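PDB 4H40: putative cell adhesion protein from Bacteroides fragilis, which is probably a fimbrillin-like pilus subunit or adhesin that takes part in building surface fimbriae and in cell adhesion. Local coordinates for residues B[122-127]-B[136-141]; B[217-220]-B[226-229]; B[60-65]-B[220-225]; B[116-121]-B[143-148]. All coordinates share one frame; numbering follows the deposited sequence.

Contact 1 (B[122-127]-B[136-141])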
loop_
_atom_site.group_PDB
_atom_site.type_symbol
_atom_site.label_atom_id
_atom_site.label_comp_id
_atom_site.label_asym_id
_atom_site.label_seq_id
_atom_site.Cartn_x
_atom_site.Cartn_y
_atom_site.Cartn_z
ATOM N N PRO B 122 -2.506 31.005 7.241
ATOM C CA PRO B 122 -1.964 32.376 7.415
ATOM C C PRO B 122 -2.882 33.491 6.902
ATOM O O PRO B 122 -3.783 33.234 6.098
ATOM C CB PRO B 122 -0.662 32.342 6.596
ATOM C CG PRO B 122 -0.278 30.899 6.553
ATOM C CD PRO B 122 -1.591 30.184 6.421
ATOM N N ALA B 123 -2.627 34.742 7.358
ATOM C CA ALA B 123 -3.407 35.927 6.983
ATOM C C ALA B 123 -3.126 36.342 5.531
ATOM O O ALA B 123 -2.741 37.491 5.265
ATOM C CB ALA B 123 -3.117 37.078 7.944
ATOM N N LYS B 124 -3.322 35.388 4.594
ATOM C CA LYS B 124 -3.106 35.583 3.159
ATOM C C LYS B 124 -4.084 36.619 2.600
ATOM O O LYS B 124 -5.190 36.766 3.120
ATOM C CB LYS B 124 -3.229 34.253 2.382
ATOM C CG LYS B 124 -2.088 33.281 2.639
ATOM C CD LYS B 124 -2.108 32.132 1.629
ATOM C CE LYS B 124 -0.775 32.015 0.940
ATOM N NZ LYS B 124 -0.891 31.274 -0.339
ATOM N N ALA B 125 -3.665 37.347 1.553
ATOM C CA ALA B 125 -4.491 38.368 0.911
ATOM C C ALA B 125 -5.592 37.737 0.047
ATOM O O ALA B 125 -5.382 36.692 -0.581
ATOM C CB ALA B 125 -3.624 39.279 0.069
ATOM N N LEU B 126 -6.769 38.368 0.034
ATOM C CA LEU B 126 -7.897 37.890 -0.757
ATOM C C LEU B 126 -7.684 38.238 -2.213
ATOM O O LEU B 126 -7.211 39.334 -2.522
ATOM C CB LEU B 126 -9.235 38.466 -0.267
ATOM C CG LEU B 126 -9.621 38.182 1.177
ATOM C CD1 LEU B 126 -10.632 39.183 1.670
ATOM C CD2 LEU B 126 -10.123 36.776 1.354
ATOM N N ASN B 127 -8.019 37.306 -3.114
ATOM C CA ASN B 127 -7.903 37.527 -4.549
ATOM C C ASN B 127 -9.194 38.194 -5.081
ATOM O O ASN B 127 -10.087 38.532 -4.293
ATOM C CB ASN B 127 -7.569 36.213 -5.281
ATOM C CG ASN B 127 -8.575 35.088 -5.162
ATOM O OD1 ASN B 127 -9.758 35.277 -4.866
ATOM N ND2 ASN B 127 -8.134 33.880 -5.454
ATOM N N ASN B 136 0.283 23.917 -3.924
ATOM C CA ASN B 136 0.809 22.769 -3.216
ATOM C C ASN B 136 1.984 23.231 -2.400
ATOM O O ASN B 136 2.581 24.273 -2.730
ATOM C CB ASN B 136 1.184 21.643 -4.174
ATOM C CG ASN B 136 -0.008 21.045 -4.870
ATOM O OD1 ASN B 136 -0.930 20.517 -4.223
ATOM N ND2 ASN B 136 -0.009 21.111 -6.213
ATOM N N GLY B 137 2.273 22.504 -1.312
ATOM C CA GLY B 137 3.375 22.858 -0.434
ATOM C C GLY B 137 3.033 23.965 0.539
ATOM O O GLY B 137 3.906 24.759 0.912
ATOM N N GLU B 138 1.761 24.015 0.960
ATOM C CA GLU B 138 1.295 24.976 1.946
ATOM C C GLU B 138 0.044 24.514 2.676
ATOM O O GLU B 138 -0.757 23.755 2.135
ATOM C CB GLU B 138 1.067 26.355 1.329
ATOM C CG GLU B 138 -0.045 26.427 0.312
ATOM C CD GLU B 138 -0.141 27.809 -0.291
ATOM O OE1 GLU B 138 -0.468 28.744 0.473
ATOM O OE2 GLU B 138 0.198 27.972 -1.488
ATOM N N TYR B 139 -0.098 24.972 3.926
ATOM C CA TYR B 139 -1.268 24.696 4.754
ATOM C C TYR B 139 -2.097 25.935 4.852
ATOM O O TYR B 139 -1.541 27.028 4.845
ATOM C CB TYR B 139 -0.884 24.209 6.162
ATOM C CG TYR B 139 -0.040 22.968 6.170
ATOM C CD1 TYR B 139 -0.560 21.744 5.759
ATOM C CD2 TYR B 139 1.287 23.006 6.586
ATOM C CE1 TYR B 139 0.222 20.591 5.759
ATOM C CE2 TYR B 139 2.067 21.845 6.628
ATOM C CZ TYR B 139 1.536 20.650 6.189
ATOM O OH TYR B 139 2.319 19.532 6.177
ATOM N N LEU B 140 -3.431 25.768 4.908
ATOM C CA LEU B 140 -4.363 26.865 5.096
ATOM C C LEU B 140 -5.494 26.424 5.978
ATOM O O LEU B 140 -6.281 25.544 5.627
ATOM C CB LEU B 140 -4.907 27.490 3.799
ATOM C CG LEU B 140 -5.923 28.618 4.038
ATOM C CD1 LEU B 140 -5.259 29.984 4.176
ATOM C CD2 LEU B 140 -7.008 28.603 2.997
ATOM N N LEU B 141 -5.545 27.044 7.149
ATOM C CA LEU B 141 -6.608 26.861 8.112
ATOM C C LEU B 141 -7.620 27.926 7.829
ATOM O O LEU B 141 -7.240 29.056 7.527
ATOM C CB LEU B 141 -6.091 26.971 9.547
ATOM C CG LEU B 141 -5.149 25.898 10.072
ATOM C CD1 LEU B 141 -4.720 26.246 11.460
ATOM C CD2 LEU B 141 -5.825 24.548 10.133
#

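Contact 2 (B[217-220]-B[226-229])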
loop_
_atom_site.group_PDB
_atom_site.type_symbol
_atom_site.label_atom_id
_atom_site.label_comp_id
_atom_site.label_asym_id
_atom_site.label_seq_id
_atom_site.Cartn_x
_atom_site.Cartn_y
_atom_site.Cartn_z
ATOM N N THR B 217 -11.757 30.823 -13.087
ATOM C CA THR B 217 -12.853 29.986 -12.577
ATOM C C THR B 217 -13.412 30.597 -11.271
ATOM O O THR B 217 -12.659 30.787 -10.306
ATOM C CB THR B 217 -12.408 28.509 -12.376
ATOM O OG1 THR B 217 -11.445 28.432 -11.325
ATOM C CG2 THR B 217 -11.865 27.859 -13.657
ATOM N N SER B 218 -14.734 30.896 -11.257
ATOM C CA SER B 218 -15.450 31.492 -10.125
ATOM C C SER B 218 -15.579 30.508 -8.957
ATOM O O SER B 218 -15.742 29.295 -9.148
ATOM C CB SER B 218 -16.825 32.013 -10.544
ATOM O OG SER B 218 -17.819 31.002 -10.562
ATOM N N PHE B 219 -15.512 31.071 -7.739
ATOM C CA PHE B 219 -15.530 30.387 -6.456
ATOM C C PHE B 219 -16.228 31.296 -5.445
ATOM O O PHE B 219 -15.704 32.367 -5.113
ATOM C CB PHE B 219 -14.065 30.106 -6.062
ATOM C CG PHE B 219 -13.840 29.191 -4.891
ATOM C CD1 PHE B 219 -13.672 29.704 -3.612
ATOM C CD2 PHE B 219 -13.742 27.821 -5.071
ATOM C CE1 PHE B 219 -13.436 28.858 -2.531
ATOM C CE2 PHE B 219 -13.506 26.977 -3.990
ATOM C CZ PHE B 219 -13.354 27.503 -2.727
ATOM N N ASP B 220 -17.421 30.898 -4.984
ATOM C CA ASP B 220 -18.188 31.726 -4.052
ATOM C C ASP B 220 -18.004 31.171 -2.636
ATOM O O ASP B 220 -18.875 30.490 -2.100
ATOM C CB ASP B 220 -19.667 31.784 -4.493
ATOM C CG ASP B 220 -20.549 32.805 -3.790
ATOM O OD1 ASP B 220 -19.998 33.762 -3.184
ATOM O OD2 ASP B 220 -21.789 32.687 -3.899
ATOM N N VAL B 226 -15.937 25.210 -1.626
ATOM C CA VAL B 226 -14.704 24.619 -1.073
ATOM C C VAL B 226 -13.860 24.046 -2.220
ATOM O O VAL B 226 -14.412 23.778 -3.294
ATOM C CB VAL B 226 -15.009 23.546 0.006
ATOM C CG1 VAL B 226 -15.526 24.182 1.293
ATOM C CG2 VAL B 226 -15.981 22.483 -0.500
ATOM N N LEU B 227 -12.540 23.869 -2.003
ATOM C CA LEU B 227 -11.625 23.327 -3.024
ATOM C C LEU B 227 -12.103 21.972 -3.592
ATOM O O LEU B 227 -12.374 21.044 -2.818
ATOM C CB LEU B 227 -10.191 23.150 -2.494
ATOM C CG LEU B 227 -9.470 24.345 -1.928
ATOM C CD1 LEU B 227 -8.068 23.956 -1.513
ATOM C CD2 LEU B 227 -9.441 25.494 -2.908
ATOM N N PRO B 228 -12.194 21.834 -4.935
ATOM C CA PRO B 228 -12.660 20.555 -5.503
ATOM C C PRO B 228 -11.603 19.462 -5.441
ATOM O O PRO B 228 -10.408 19.761 -5.370
ATOM C CB PRO B 228 -12.981 20.917 -6.953
ATOM C CG PRO B 228 -12.050 22.038 -7.264
ATOM C CD PRO B 228 -11.920 22.828 -5.996
ATOM N N VAL B 229 -12.062 18.200 -5.521
ATOM C CA VAL B 229 -11.215 17.001 -5.536
ATOM C C VAL B 229 -11.145 16.483 -6.997
ATOM O O VAL B 229 -11.736 15.440 -7.321
ATOM C CB VAL B 229 -11.673 15.888 -4.538
ATOM C CG1 VAL B 229 -10.518 14.939 -4.219
ATOM C CG2 VAL B 229 -12.263 16.471 -3.253
#

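Contact 3 (B[60-65]-B[220-225])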
loop_
_atom_site.group_PDB
_atom_site.type_symbol
_atom_site.label_atom_id
_atom_site.label_comp_id
_atom_site.label_asym_id
_atom_site.label_seq_id
_atom_site.Cartn_x
_atom_site.Cartn_y
_atom_site.Cartn_z
ATOM N N VAL B 60 -11.958 38.311 7.874
ATOM C CA VAL B 60 -12.666 38.733 6.647
ATOM C C VAL B 60 -14.090 39.111 7.068
ATOM O O VAL B 60 -14.808 38.256 7.606
ATOM C CB VAL B 60 -12.668 37.644 5.516
ATOM C CG1 VAL B 60 -13.267 38.185 4.215
ATOM C CG2 VAL B 60 -11.278 37.057 5.271
ATOM N N VAL B 61 -14.481 40.387 6.858
ATOM C CA VAL B 61 -15.793 40.893 7.260
ATOM C C VAL B 61 -16.711 41.071 6.044
ATOM O O VAL B 61 -16.269 41.512 4.984
ATOM C CB VAL B 61 -15.662 42.198 8.085
ATOM C CG1 VAL B 61 -17.022 42.809 8.413
ATOM C CG2 VAL B 61 -14.884 41.946 9.369
ATOM N N TYR B 62 -17.992 40.699 6.227
ATOM C CA TYR B 62 -19.091 40.820 5.266
ATOM C C TYR B 62 -20.281 41.548 5.908
ATOM O O TYR B 62 -20.435 41.478 7.126
ATOM C CB TYR B 62 -19.547 39.436 4.768
ATOM C CG TYR B 62 -18.450 38.586 4.166
ATOM C CD1 TYR B 62 -17.706 37.716 4.952
ATOM C CD2 TYR B 62 -18.194 38.610 2.797
ATOM C CE1 TYR B 62 -16.700 36.923 4.400
ATOM C CE2 TYR B 62 -17.207 37.805 2.229
ATOM C CZ TYR B 62 -16.467 36.958 3.033
ATOM O OH TYR B 62 -15.487 36.170 2.473
ATOM N N ASP B 63 -21.140 42.213 5.111
ATOM C CA ASP B 63 -22.329 42.855 5.685
ATOM C C ASP B 63 -23.425 41.777 5.905
ATOM O O ASP B 63 -23.163 40.594 5.662
ATOM C CB ASP B 63 -22.822 44.035 4.815
ATOM C CG ASP B 63 -23.194 43.734 3.370
ATOM O OD1 ASP B 63 -23.313 42.542 3.018
ATOM O OD2 ASP B 63 -23.401 44.695 2.601
ATOM N N ASP B 64 -24.637 42.179 6.356
ATOM C CA ASP B 64 -25.756 41.257 6.609
ATOM C C ASP B 64 -26.235 40.531 5.323
ATOM O O ASP B 64 -26.844 39.465 5.422
ATOM C CB ASP B 64 -26.939 41.980 7.298
ATOM C CG ASP B 64 -27.317 43.328 6.712
ATOM O OD1 ASP B 64 -27.700 43.375 5.517
ATOM O OD2 ASP B 64 -27.284 44.329 7.462
ATOM N N ALA B 65 -25.924 41.087 4.135
ATOM C CA ALA B 65 -26.274 40.518 2.833
ATOM C C ALA B 65 -25.110 39.679 2.232
ATOM O O ALA B 65 -25.177 39.283 1.064
ATOM C CB ALA B 65 -26.681 41.627 1.877
ATOM N N ASP B 220 -17.421 30.898 -4.984
ATOM C CA ASP B 220 -18.188 31.726 -4.052
ATOM C C ASP B 220 -18.004 31.171 -2.636
ATOM O O ASP B 220 -18.875 30.490 -2.100
ATOM C CB ASP B 220 -19.667 31.784 -4.493
ATOM C CG ASP B 220 -20.549 32.805 -3.790
ATOM O OD1 ASP B 220 -19.998 33.762 -3.184
ATOM O OD2 ASP B 220 -21.789 32.687 -3.899
ATOM N N TRP B 221 -16.833 31.447 -2.051
ATOM C CA TRP B 221 -16.432 30.950 -0.741
ATOM C C TRP B 221 -17.414 31.310 0.387
ATOM O O TRP B 221 -17.730 30.446 1.195
ATOM C CB TRP B 221 -15.025 31.453 -0.386
ATOM C CG TRP B 221 -14.458 30.822 0.849
ATOM C CD1 TRP B 221 -14.457 29.494 1.169
ATOM C CD2 TRP B 221 -13.817 31.500 1.939
ATOM N NE1 TRP B 221 -13.852 29.303 2.386
ATOM C CE2 TRP B 221 -13.439 30.515 2.879
ATOM C CE3 TRP B 221 -13.479 32.838 2.188
ATOM C CZ2 TRP B 221 -12.795 30.834 4.080
ATOM C CZ3 TRP B 221 -12.815 33.147 3.365
ATOM C CH2 TRP B 221 -12.486 32.154 4.298
ATOM N N VAL B 222 -17.910 32.555 0.423
ATOM C CA VAL B 222 -18.828 33.041 1.461
ATOM C C VAL B 222 -20.194 32.264 1.470
ATOM O O VAL B 222 -20.867 32.214 2.508
ATOM C CB VAL B 222 -19.020 34.570 1.342
ATOM C CG1 VAL B 222 -19.797 34.953 0.091
ATOM C CG2 VAL B 222 -19.655 35.154 2.596
ATOM N N ASN B 223 -20.577 31.636 0.348
ATOM C CA ASN B 223 -21.834 30.903 0.309
ATOM C C ASN B 223 -21.638 29.371 0.418
ATOM O O ASN B 223 -22.609 28.625 0.271
ATOM C CB ASN B 223 -22.634 31.284 -0.919
ATOM C CG ASN B 223 -23.274 32.643 -0.769
ATOM O OD1 ASN B 223 -22.780 33.644 -1.292
ATOM N ND2 ASN B 223 -24.363 32.720 -0.006
ATOM N N GLY B 224 -20.415 28.930 0.732
ATOM C CA GLY B 224 -20.114 27.520 0.973
ATOM C C GLY B 224 -19.228 26.752 0.003
ATOM O O GLY B 224 -19.054 25.541 0.184
ATOM N N ASP B 225 -18.671 27.415 -1.032
ATOM C CA ASP B 225 -17.788 26.737 -1.982
ATOM C C ASP B 225 -16.478 26.392 -1.291
ATOM O O ASP B 225 -16.025 27.126 -0.402
ATOM C CB ASP B 225 -17.549 27.573 -3.253
ATOM C CG ASP B 225 -18.718 27.608 -4.237
ATOM O OD1 ASP B 225 -19.621 26.738 -4.132
ATOM O OD2 ASP B 225 -18.720 28.489 -5.124
#

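Contact 4 (B[116-121]-B[143-148])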
loop_
_atom_site.group_PDB
_atom_site.type_symbol
_atom_site.label_atom_id
_atom_site.label_comp_id
_atom_site.label_asym_id
_atom_site.label_seq_id
_atom_site.Cartn_x
_atom_site.Cartn_y
_atom_site.Cartn_z
ATOM N N TYR B 116 -21.155 39.157 8.950
ATOM C CA TYR B 116 -20.682 37.783 8.805
ATOM C C TYR B 116 -19.185 37.840 8.823
ATOM O O TYR B 116 -18.621 38.824 8.350
ATOM C CB TYR B 116 -21.178 37.154 7.496
ATOM C CG TYR B 116 -22.631 36.739 7.529
ATOM C CD1 TYR B 116 -23.019 35.536 8.114
ATOM C CD2 TYR B 116 -23.614 37.522 6.931
ATOM C CE1 TYR B 116 -24.354 35.138 8.133
ATOM C CE2 TYR B 116 -24.950 37.130 6.931
ATOM C CZ TYR B 116 -25.317 35.937 7.537
ATOM O OH TYR B 116 -26.633 35.538 7.549
ATOM N N PHE B 117 -18.518 36.831 9.370
ATOM C CA PHE B 117 -17.066 36.872 9.357
ATOM C C PHE B 117 -16.481 35.490 9.114
ATOM O O PHE B 117 -17.019 34.471 9.557
ATOM C CB PHE B 117 -16.463 37.553 10.620
ATOM C CG PHE B 117 -16.721 36.875 11.946
ATOM C CD1 PHE B 117 -17.875 37.143 12.667
ATOM C CD2 PHE B 117 -15.798 35.980 12.482
ATOM C CE1 PHE B 117 -18.131 36.487 13.884
ATOM C CE2 PHE B 117 -16.049 35.330 13.706
ATOM C CZ PHE B 117 -17.212 35.594 14.401
ATOM N N ARG B 118 -15.385 35.475 8.353
ATOM C CA ARG B 118 -14.614 34.284 8.014
ATOM C C ARG B 118 -13.178 34.492 8.460
ATOM O O ARG B 118 -12.739 35.637 8.640
ATOM C CB ARG B 118 -14.684 33.962 6.510
ATOM C CG ARG B 118 -16.090 33.762 5.995
ATOM C CD ARG B 118 -16.108 32.912 4.755
ATOM N NE ARG B 118 -17.270 32.033 4.797
ATOM C CZ ARG B 118 -17.238 30.722 4.610
ATOM N NH1 ARG B 118 -16.107 30.114 4.294
ATOM N NH2 ARG B 118 -18.343 30.011 4.708
ATOM N N ILE B 119 -12.461 33.383 8.684
ATOM C CA ILE B 119 -11.068 33.389 9.134
ATOM C C ILE B 119 -10.235 32.588 8.176
ATOM O O ILE B 119 -10.697 31.577 7.643
ATOM C CB ILE B 119 -10.874 32.838 10.595
ATOM C CG1 ILE B 119 -12.044 33.128 11.571
ATOM C CG2 ILE B 119 -9.487 33.173 11.180
ATOM C CD1 ILE B 119 -12.249 34.534 11.934
ATOM N N LEU B 120 -8.987 33.024 8.010
ATOM C CA LEU B 120 -7.927 32.392 7.226
ATOM C C LEU B 120 -6.655 32.422 8.042
ATOM O O LEU B 120 -6.397 33.416 8.733
ATOM C CB LEU B 120 -7.699 33.117 5.891
ATOM C CG LEU B 120 -8.844 33.160 4.916
ATOM C CD1 LEU B 120 -8.749 34.374 4.076
ATOM C CD2 LEU B 120 -8.884 31.929 4.035
ATOM N N SER B 121 -5.853 31.361 7.954
ATOM C CA SER B 121 -4.555 31.307 8.623
ATOM C C SER B 121 -3.619 30.449 7.782
ATOM O O SER B 121 -3.951 29.283 7.527
ATOM C CB SER B 121 -4.662 30.793 10.055
ATOM O OG SER B 121 -3.390 30.838 10.677
ATOM N N THR B 143 -12.286 28.939 7.879
ATOM C CA THR B 143 -13.701 28.723 8.141
ATOM C C THR B 143 -14.163 27.624 7.173
ATOM O O THR B 143 -13.819 27.664 5.988
ATOM C CB THR B 143 -14.440 30.061 7.908
ATOM O OG1 THR B 143 -13.935 31.055 8.806
ATOM C CG2 THR B 143 -15.933 29.938 8.059
ATOM N N ASP B 144 -14.900 26.635 7.666
ATOM C CA ASP B 144 -15.387 25.554 6.819
ATOM C C ASP B 144 -16.861 25.363 7.033
ATOM O O ASP B 144 -17.284 25.042 8.147
ATOM C CB ASP B 144 -14.631 24.257 7.098
ATOM C CG ASP B 144 -14.433 23.390 5.883
ATOM O OD1 ASP B 144 -15.440 22.987 5.275
ATOM O OD2 ASP B 144 -13.271 23.091 5.556
ATOM N N ASP B 145 -17.655 25.548 5.968
ATOM C CA ASP B 145 -19.104 25.416 6.058
ATOM C C ASP B 145 -19.550 23.948 6.006
ATOM O O ASP B 145 -20.733 23.660 6.212
ATOM C CB ASP B 145 -19.774 26.243 4.960
ATOM C CG ASP B 145 -19.888 27.740 5.247
ATOM O OD1 ASP B 145 -19.565 28.161 6.386
ATOM O OD2 ASP B 145 -20.323 28.491 4.330
ATOM N N ARG B 146 -18.601 23.019 5.800
ATOM C CA ARG B 146 -18.904 21.589 5.746
ATOM C C ARG B 146 -19.259 21.050 7.131
ATOM O O ARG B 146 -19.980 20.061 7.214
ATOM C CB ARG B 146 -17.737 20.787 5.134
ATOM C CG ARG B 146 -17.644 20.927 3.619
ATOM C CD ARG B 146 -16.358 20.337 3.045
ATOM N NE ARG B 146 -15.192 21.198 3.280
ATOM C CZ ARG B 146 -14.033 21.111 2.633
ATOM N NH1 ARG B 146 -13.864 20.209 1.674
ATOM N NH2 ARG B 146 -13.038 21.929 2.935
ATOM N N TYR B 147 -18.766 21.684 8.208
ATOM C CA TYR B 147 -19.027 21.235 9.585
ATOM C C TYR B 147 -19.604 22.360 10.389
ATOM O O TYR B 147 -19.239 23.513 10.168
ATOM C CB TYR B 147 -17.761 20.680 10.264
ATOM C CG TYR B 147 -16.886 19.879 9.325
ATOM C CD1 TYR B 147 -17.224 18.579 8.966
ATOM C CD2 TYR B 147 -15.770 20.453 8.723
ATOM C CE1 TYR B 147 -16.459 17.859 8.050
ATOM C CE2 TYR B 147 -15.000 19.745 7.801
ATOM C CZ TYR B 147 -15.349 18.446 7.468
ATOM O OH TYR B 147 -14.587 17.739 6.566
ATOM N N THR B 148 -20.516 22.042 11.312
ATOM C CA THR B 148 -21.219 23.046 12.117
ATOM C C THR B 148 -20.272 23.784 13.063
ATOM O O THR B 148 -20.408 25.003 13.252
ATOM C CB THR B 148 -22.393 22.411 12.890
ATOM O OG1 THR B 148 -21.907 21.406 13.781
ATOM C CG2 THR B 148 -23.437 21.802 11.973
HETATM O O HOH W 1 -15.820 31.916 11.022
#

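Contact 1 (B[122-127]-B[136-141])
Lys124 NZ lies 2.7 Å from Glu138 OE1, a hydrogen-bonded salt bridge between the two ends of the loop that follows strand 113-121. OE1 receives the ammonium on its syn lone pair, the side facing OE2, and the two side chains cross at a slant, with CE 3.3 Å from OE1. The lysine chain bends at chi3 (126°), whereas Glu138 sets off between its backbone N and carbonyl carbon (chi1 66°) and then runs out extended. Both charged ends have a second partner in the same loop: NZ also bonds to Asn133 O, and OE2 accepts from Gly135 N, which should help fix the carboxylate's rotation. Beside the ion pair Pro122, behind a cis peptide bond, packs on backbone and a leucine methyl, its ring CD 3.5 Å from Tyr139 O and 4.3 Å from Leu140 CD1. Tyr139 carries its ring away from the proline, and its OH bonds to His254 ND1. An inverse gamma turn centred on Ala123, closed by Lys124 N to Pro122 O, brings the lysine round to the returning chain. This is an irregular connection between antiparallel strands 113-121 and 141-142 of a fimbrillin-like beta domain, pinned across its mouth by one ion pair.

Contact 2 (B[217-220]-B[226-229])
Both segments are irregular loop, nearest at Phe219 and Val226, whose CA atoms are 7.9 Å apart, too far for the two backbones to pair. The gap is bridged by the Phe219 ring, which is directed at the other segment and meets its backbone rather than a bed of side chains. With CG anti to the backbone N (chi1 -169°), the ring is carried toward the other segment, and its far edge arrives at the Val226-Leu227 peptide. Phe219 CE2 comes to 3.4 Å from Val226 O, and Phe219 CZ to 3.8 Å from Leu227 N. Both peptide atoms lie at the ring edge, near its plane, so the ring edge lies alongside the Val226 carbonyl, with C and O equally near CE2, and the peptide does not sit over the pi face. The apolar share is small. Leu227 starts out away from Phe219, but its branch turns back far enough to set CD2 4.4 Å from Phe219 CZ, a light touch. Val226 contributes mainly backbone here; its side chain points off and packs on Arg146. Elsewhere the Phe219 ring stacks with Phe131, which Leu227 also touches together with Leu258. The contact thus lies in the long loop between strands 197-207 and 230-231, where residues from the loop that joins strands 113-121 and 141-142 pack against it.

Contact 3 (B[60-65]-B[220-225])
This is a buried aromatic-aliphatic contact, where Tyr62 of strand 56-62 meets a short 3-10 turn, 221-223, from the distant loop between strands 197-207 and 230-231. Its centre is a CH-pi interaction: Val222 CG2 stands over one face of the Tyr62 ring, 3.6 Å from the centroid and only 8° off the ring normal. The methyl is thus almost centred, with all six ring carbons at similar range and CE2 the nearest. Val222 gets there because CG2 is anti to its backbone N, leaving CG1 between the N and the carbonyl carbon (chi1 69°). Tyr62 and Val222 run past each other in opposite directions. Beyond the valine, the phenol oxygen Tyr62 OH reaches Trp221 CE3 at 3.9 Å, approaching the indole obliquely, and the two aromatic side chains cross at about a right angle. The turn is braced internally: Asp220 O accepts from Asn223 N and Asp225 N on opposite faces of its plane, while Asp220 N gives a 2.7 Å bond to Asp225 OD2. Trp221 also makes a cation-pi contact with Arg118. Across the two segments, then, the attraction rests on dispersion and CH-pi contact, while the polar bonds hold the turn in shape.

Contact 4 (B[116-121]-B[143-148])
In the beta-sheet of the fimbrillin-like domain, strand 113-121 is met by the chain leaving strand 141-142, so the antiparallel pairing is continued by a threonine side chain. Thr143 N donates to Ile119 O at 3.1 Å, and its hydroxyl takes the reverse bond, Ile119 N to Thr143 OG1, at 2.8 Å with an N-H...O angle of 160°. OG1 can do so because it sits anti to the carbonyl carbon (chi1 -61°), beside the backbone N. A water extends the pattern, donating to Phe117 O and lying 3.0 Å from Thr143 OG1. The other branch of the threonine, CG2, lies 3.7 Å above the plane of the Arg118 guanidinium, over its centre. Arg118 NH2 points to the Asp145 carboxylate, a salt bridge whose exact geometry is doubtful; Asp145 OD1 also accepts from Met152 N. Past Thr143 the chain enters a type I turn from Asp144 to Tyr147. Asp144 OD1 accepts from Arg146 N, an Asx turn, and the same oxygen takes Arg146 NE on its syn lone pair at 2.7 Å, while Arg146 NH2 reaches Asp144 OD2, a side-on, two-nitrogen grip on one carboxylate.

Contacts 3 and 4 are the closest pair, with centres about 10 Å apart, and they meet along neighbouring strands 56-62 and 113-121: Val60 N lies 2.9 Å from Arg118 O, and Tyr62 N 2.9 Å from Tyr116 O. Contact 1 is nested in the loop that contact 4 closes, which in turn is nested in that of contact 3; Leu126 CD1 touches Val60 CG1 at 3.8 Å, and Leu140 and Leu126 pack on Leu120. Contact 2 shares Asp220 with contact 3 and touches contact 4 where Val226 CG1 meets Arg146 NE at 3.6 Å, but has no touch with contact 1, nearest atoms being about 7 Å apart.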